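Local coordinates for periplasmic binding protein (Thermotoga lettingae TMO, PDB 4RY8) that binds 5-methylthioribose and probably serves as the solute-binding component of a bacterial sugar transporter, at residues D103-V106 against P112-E115; E31-G36 against I76-R81. One frame throughout, in Å; residues are numbered along the deposited sequence.

Contact 1. Residues D103-V106 against P112-E115. With SR1 (5-S-methyl-5-thio-alpha-D-ribofuranose), chain G.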
# COMPACT_ATOMS: atom_id res chain seq x y z
N ASP C 103 10.00 -3.74 14.84
CA ASP C 103 8.68 -3.40 15.37
C ASP C 103 8.73 -2.43 16.52
O ASP C 103 7.92 -2.51 17.45
CB ASP C 103 7.87 -4.63 15.76
CG ASP C 103 7.18 -5.31 14.56
OD1 ASP C 103 7.17 -4.75 13.46
OD2 ASP C 103 6.59 -6.39 14.76
N LEU C 104 9.67 -1.47 16.45
CA LEU C 104 9.64 -0.32 17.43
C LEU C 104 10.17 0.90 16.73
O LEU C 104 11.31 0.88 16.21
CB LEU C 104 10.56 -0.63 18.61
CG LEU C 104 10.71 0.49 19.66
CD1 LEU C 104 9.37 0.58 20.32
CD2 LEU C 104 11.79 0.17 20.66
N VAL C 105 9.40 1.98 16.79
CA VAL C 105 9.72 3.21 16.10
C VAL C 105 10.64 4.04 16.99
O VAL C 105 10.30 4.35 18.11
CB VAL C 105 8.42 4.00 15.82
CG1 VAL C 105 8.73 5.41 15.31
CG2 VAL C 105 7.55 3.22 14.85
N VAL C 106 11.84 4.38 16.52
CA VAL C 106 12.73 5.24 17.36
C VAL C 106 13.25 6.47 16.62
O VAL C 106 13.81 6.39 15.52
CB VAL C 106 13.87 4.41 18.03
CG1 VAL C 106 14.32 3.31 17.11
CG2 VAL C 106 15.05 5.27 18.45
N PRO C 112 18.58 1.67 12.87
CA PRO C 112 17.71 1.16 11.86
C PRO C 112 16.50 0.50 12.44
O PRO C 112 16.58 -0.14 13.52
CB PRO C 112 18.57 0.14 11.09
CG PRO C 112 19.95 0.31 11.59
CD PRO C 112 19.88 0.99 12.90
N GLU C 113 15.39 0.67 11.74
CA GLU C 113 14.14 0.06 12.07
C GLU C 113 13.73 -0.97 11.00
O GLU C 113 13.47 -0.63 9.84
CB GLU C 113 13.06 1.12 12.20
CG GLU C 113 13.29 2.14 13.29
CD GLU C 113 12.23 3.23 13.26
OE1 GLU C 113 11.09 2.96 12.78
OE2 GLU C 113 12.51 4.36 13.71
N ILE C 114 13.67 -2.23 11.42
CA ILE C 114 13.12 -3.34 10.62
C ILE C 114 11.61 -3.45 10.84
O ILE C 114 11.13 -3.44 11.97
CB ILE C 114 13.82 -4.69 10.96
CG1 ILE C 114 15.33 -4.56 10.76
CG2 ILE C 114 13.27 -5.79 10.08
CD1 ILE C 114 16.18 -5.71 11.27
N GLU C 115 10.85 -3.50 9.76
CA GLU C 115 9.47 -3.92 9.87
C GLU C 115 9.00 -4.59 8.62
O GLU C 115 9.73 -4.61 7.61
CB GLU C 115 8.56 -2.72 10.14
CG GLU C 115 8.73 -1.60 9.13
CD GLU C 115 7.51 -0.70 9.10
OE1 GLU C 115 7.54 0.38 9.75
OE2 GLU C 115 6.53 -1.11 8.47
CS SR1 G . 1.60 -8.62 19.41
S SR1 G . 2.30 -7.82 17.98
C5 SR1 G . 2.03 -9.24 16.88
C4 SR1 G . 2.53 -8.95 15.47
O4 SR1 G . 3.88 -8.63 15.59
C1 SR1 G . 4.66 -9.24 14.54
O1 SR1 G . 5.20 -8.21 13.78
C2 SR1 G . 3.76 -10.12 13.69
O2 SR1 G . 3.54 -9.71 12.31
C3 SR1 G . 2.48 -10.11 14.49
O3 SR1 G . 1.35 -10.00 13.63
O HOH W 1 11.48 -1.34 13.95
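Glu113 points its side chain from the strand at the loop 103-106 and reaches the backbone of Val106 there. With CG beside its own backbone N (chi1 -62°) and the chain extended beyond, the carboxylate is carried across to the loop, crossing Val105 and Val106 at a slant. Val106 N donates to Glu113 OE2 at 2.9 Å, and it comes from above the carboxylate plane, 72° out of it. Glu113 CG passes 3.7 Å from Leu104 O. Its carboxylate oxygen OE1 lies 3.6 Å from Val105 CA. Lys277 NZ forms a salt bridge with Glu113 OE2 and a hydrogen bond with Val106 O, which probably offsets the approach of these two acceptors; Arg163 of the second subunit forms a salt bridge with OE1.

Further along, two donors satisfy the carbonyl of Ile114: Asp103 N at 3.1 Å from Ile114 O, and a water that gives a hydrogen bond to this oxygen at 2.9 Å and accepts one from Leu104 N. Beyond this bridge Asp103 and Glu115 cross at about a right angle, carboxylate planes 75° apart, with Asp103 OD1 touching Glu115 CB rather than its acid group. Glu115 turns to Asp118 N, Lys152 and Arg163 of the second subunit. Asp103 OD2, by contrast, accepts a very short bond of 2.5 Å from O1 of 5-methylthioribose. Were Glu113 shortened to an alanine, Val106 N would probably lose its acceptor, and Lys277 and Arg163 of the second subunit their carboxylate mate.

Two buried acids on one strand thus serve cations and backbone N-H groups, and the basic partners would be expected to keep Glu113 ionised; Asp103, on the facing loop, puts its acid group to work on the sugar.

Contact 2. Residues E31-G36 against I76-R81. With SR1 (5-S-methyl-5-thio-alpha-D-ribofuranose), chain G.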
# COMPACT_ATOMS: atom_id res chain seq x y z
N GLU C 31 8.13 -17.83 17.19
CA GLU C 31 9.07 -18.95 17.35
C GLU C 31 9.93 -19.10 16.11
O GLU C 31 11.10 -19.44 16.18
CB GLU C 31 8.33 -20.27 17.64
CG GLU C 31 7.48 -20.24 18.91
CD GLU C 31 6.45 -21.38 18.99
OE1 GLU C 31 6.58 -22.37 18.25
OE2 GLU C 31 5.52 -21.28 19.80
N ARG C 32 9.34 -18.82 14.97
CA ARG C 32 10.04 -18.98 13.70
C ARG C 32 11.06 -17.87 13.50
O ARG C 32 12.15 -18.09 12.98
CB ARG C 32 9.04 -19.06 12.55
CG ARG C 32 8.27 -20.37 12.52
CD ARG C 32 9.14 -21.53 12.02
NE ARG C 32 9.83 -22.22 13.11
CZ ARG C 32 10.95 -22.91 12.97
NH1 ARG C 32 11.49 -23.51 14.02
NH2 ARG C 32 11.55 -23.00 11.78
N TYR C 33 10.73 -16.68 13.95
CA TYR C 33 11.65 -15.53 13.92
C TYR C 33 12.87 -15.85 14.75
O TYR C 33 14.02 -15.67 14.30
CB TYR C 33 10.91 -14.34 14.50
CG TYR C 33 11.70 -13.08 14.75
CD1 TYR C 33 12.64 -13.00 15.77
CD2 TYR C 33 11.48 -11.94 13.97
CE1 TYR C 33 13.32 -11.81 16.02
CE2 TYR C 33 12.19 -10.76 14.20
CZ TYR C 33 13.10 -10.70 15.24
OH TYR C 33 13.79 -9.52 15.48
N LEU C 34 12.62 -16.36 15.96
CA LEU C 34 13.70 -16.81 16.86
C LEU C 34 14.57 -17.90 16.23
O LEU C 34 15.79 -17.79 16.26
CB LEU C 34 13.14 -17.25 18.22
CG LEU C 34 14.20 -17.64 19.24
CD1 LEU C 34 14.96 -16.39 19.64
CD2 LEU C 34 13.61 -18.36 20.45
N ALA C 35 13.95 -18.91 15.62
CA ALA C 35 14.72 -19.92 14.92
C ALA C 35 15.61 -19.28 13.84
O ALA C 35 16.79 -19.61 13.76
CB ALA C 35 13.83 -20.99 14.29
N GLY C 36 15.05 -18.37 13.04
CA GLY C 36 15.78 -17.64 12.04
C GLY C 36 16.96 -16.86 12.59
O GLY C 36 18.05 -16.91 12.05
N ILE C 76 19.36 -6.00 19.72
CA ILE C 76 18.13 -5.94 18.96
C ILE C 76 16.96 -5.76 19.93
O ILE C 76 16.73 -6.58 20.84
CB ILE C 76 17.92 -7.22 18.13
CG1 ILE C 76 19.18 -7.47 17.29
CG2 ILE C 76 16.70 -7.10 17.23
CD1 ILE C 76 19.35 -8.92 16.90
N ILE C 77 16.23 -4.68 19.76
CA ILE C 77 14.99 -4.48 20.46
C ILE C 77 13.77 -4.86 19.61
O ILE C 77 13.45 -4.25 18.58
CB ILE C 77 14.89 -3.08 21.00
CG1 ILE C 77 16.13 -2.81 21.87
CG2 ILE C 77 13.62 -2.95 21.83
CD1 ILE C 77 16.15 -1.46 22.49
N ASP C 78 13.09 -5.90 20.09
CA ASP C 78 11.97 -6.50 19.42
C ASP C 78 10.66 -6.16 20.12
O ASP C 78 10.41 -6.64 21.21
CB ASP C 78 12.21 -7.98 19.48
CG ASP C 78 11.42 -8.72 18.50
OD1 ASP C 78 10.20 -8.53 18.56
OD2 ASP C 78 12.03 -9.45 17.67
N HIS C 79 9.81 -5.39 19.44
CA HIS C 79 8.59 -4.84 19.99
C HIS C 79 8.93 -3.89 21.15
O HIS C 79 10.01 -3.29 21.17
CB HIS C 79 7.58 -5.91 20.35
CG HIS C 79 7.07 -6.66 19.17
ND1 HIS C 79 7.90 -7.31 18.30
CD2 HIS C 79 5.81 -6.85 18.69
CE1 HIS C 79 7.20 -7.88 17.35
NE2 HIS C 79 5.93 -7.61 17.55
N GLY C 80 8.02 -3.76 22.11
CA GLY C 80 8.19 -2.87 23.23
C GLY C 80 7.51 -1.57 22.88
O GLY C 80 6.97 -1.44 21.82
N ARG C 81 7.55 -0.57 23.77
CA ARG C 81 6.99 0.74 23.45
C ARG C 81 8.03 1.81 23.67
O ARG C 81 8.93 1.63 24.47
CB ARG C 81 5.75 0.98 24.28
CG ARG C 81 4.66 0.06 23.80
CD ARG C 81 3.40 0.24 24.60
NE ARG C 81 3.40 -0.60 25.78
CZ ARG C 81 3.75 -0.23 27.00
NH1 ARG C 81 3.65 -1.11 27.98
NH2 ARG C 81 4.17 1.01 27.27
CS SR1 G . 1.60 -8.62 19.41
S SR1 G . 2.30 -7.82 17.98
C5 SR1 G . 2.03 -9.24 16.88
C4 SR1 G . 2.53 -8.95 15.47
O4 SR1 G . 3.88 -8.63 15.59
C1 SR1 G . 4.66 -9.24 14.54
O1 SR1 G . 5.20 -8.21 13.78
C2 SR1 G . 3.76 -10.12 13.69
O2 SR1 G . 3.54 -9.71 12.31
C3 SR1 G . 2.48 -10.11 14.49
O3 SR1 G . 1.35 -10.00 13.63
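Ile76 starts the encounter on the strand: its CG2 lies 4.2 Å from Tyr33 OH, at the end of a phenol reaching out from helix 28-44. The next residue, Ile77, turns away and packs on Met60 and Ile64 of helix 57-69. Asp78 turns back and carries the contact. Its carboxylate and the Tyr33 side chain come from opposite directions, and chi1 of 172° sends the ring, CG anti to the backbone N, across to the strand. Asp78 OD2 stands 2.8 Å from Tyr33 OH and approaches the ring obliquely, the two planes 77° apart. The other oxygen, Asp78 OD1, accepts a bond of 2.6 Å from His79 ND1, which arrives nearly along the C-O axis although the hydrogen bond is bent to 140°.

His79 turns its other nitrogen to the ligand. Its NE2 donates to O4 of the sugar at 3.0 Å, nearly straight and in the plane of the imidazole, and His79 CD2 lies 3.7 Å from the sulfur. Asp78 thus acts from the second shell and probably helps to set the ring's rotation. Gly80, whose backbone angles would jam a side chain against the preceding carbonyl, gives its N-H to Glu23, and Arg81 is the N-cap of helix 82-94. A loop leaving the carboxyl end of a parallel strand to meet ligand is the usual binding-site geometry of the alpha/beta lobes in periplasmic binding proteins.

How the contacts relate
From the N terminus, contact 2 closes first: helix 28-44 meets the end of strand 74-78 across a long excursion containing strand 47-52 and helix 57-69. The chain then runs through helix 82-94 and strand 98-102 before contact 1 closes, a short loop of five intervening residues leading into strand 113-115. The two closures therefore follow in series, neither nested nor crossed. They still meet in space, since Asp103 OD2 lies 3.0 Å from His79 CE1, and Leu104 packs on Ile77. Both contacts reach the same parallel sheet, and the segments after the adjacent strands 74-78 and 98-102 each supply a residue, His79 and Asp103, to the bound 5-methylthioribose.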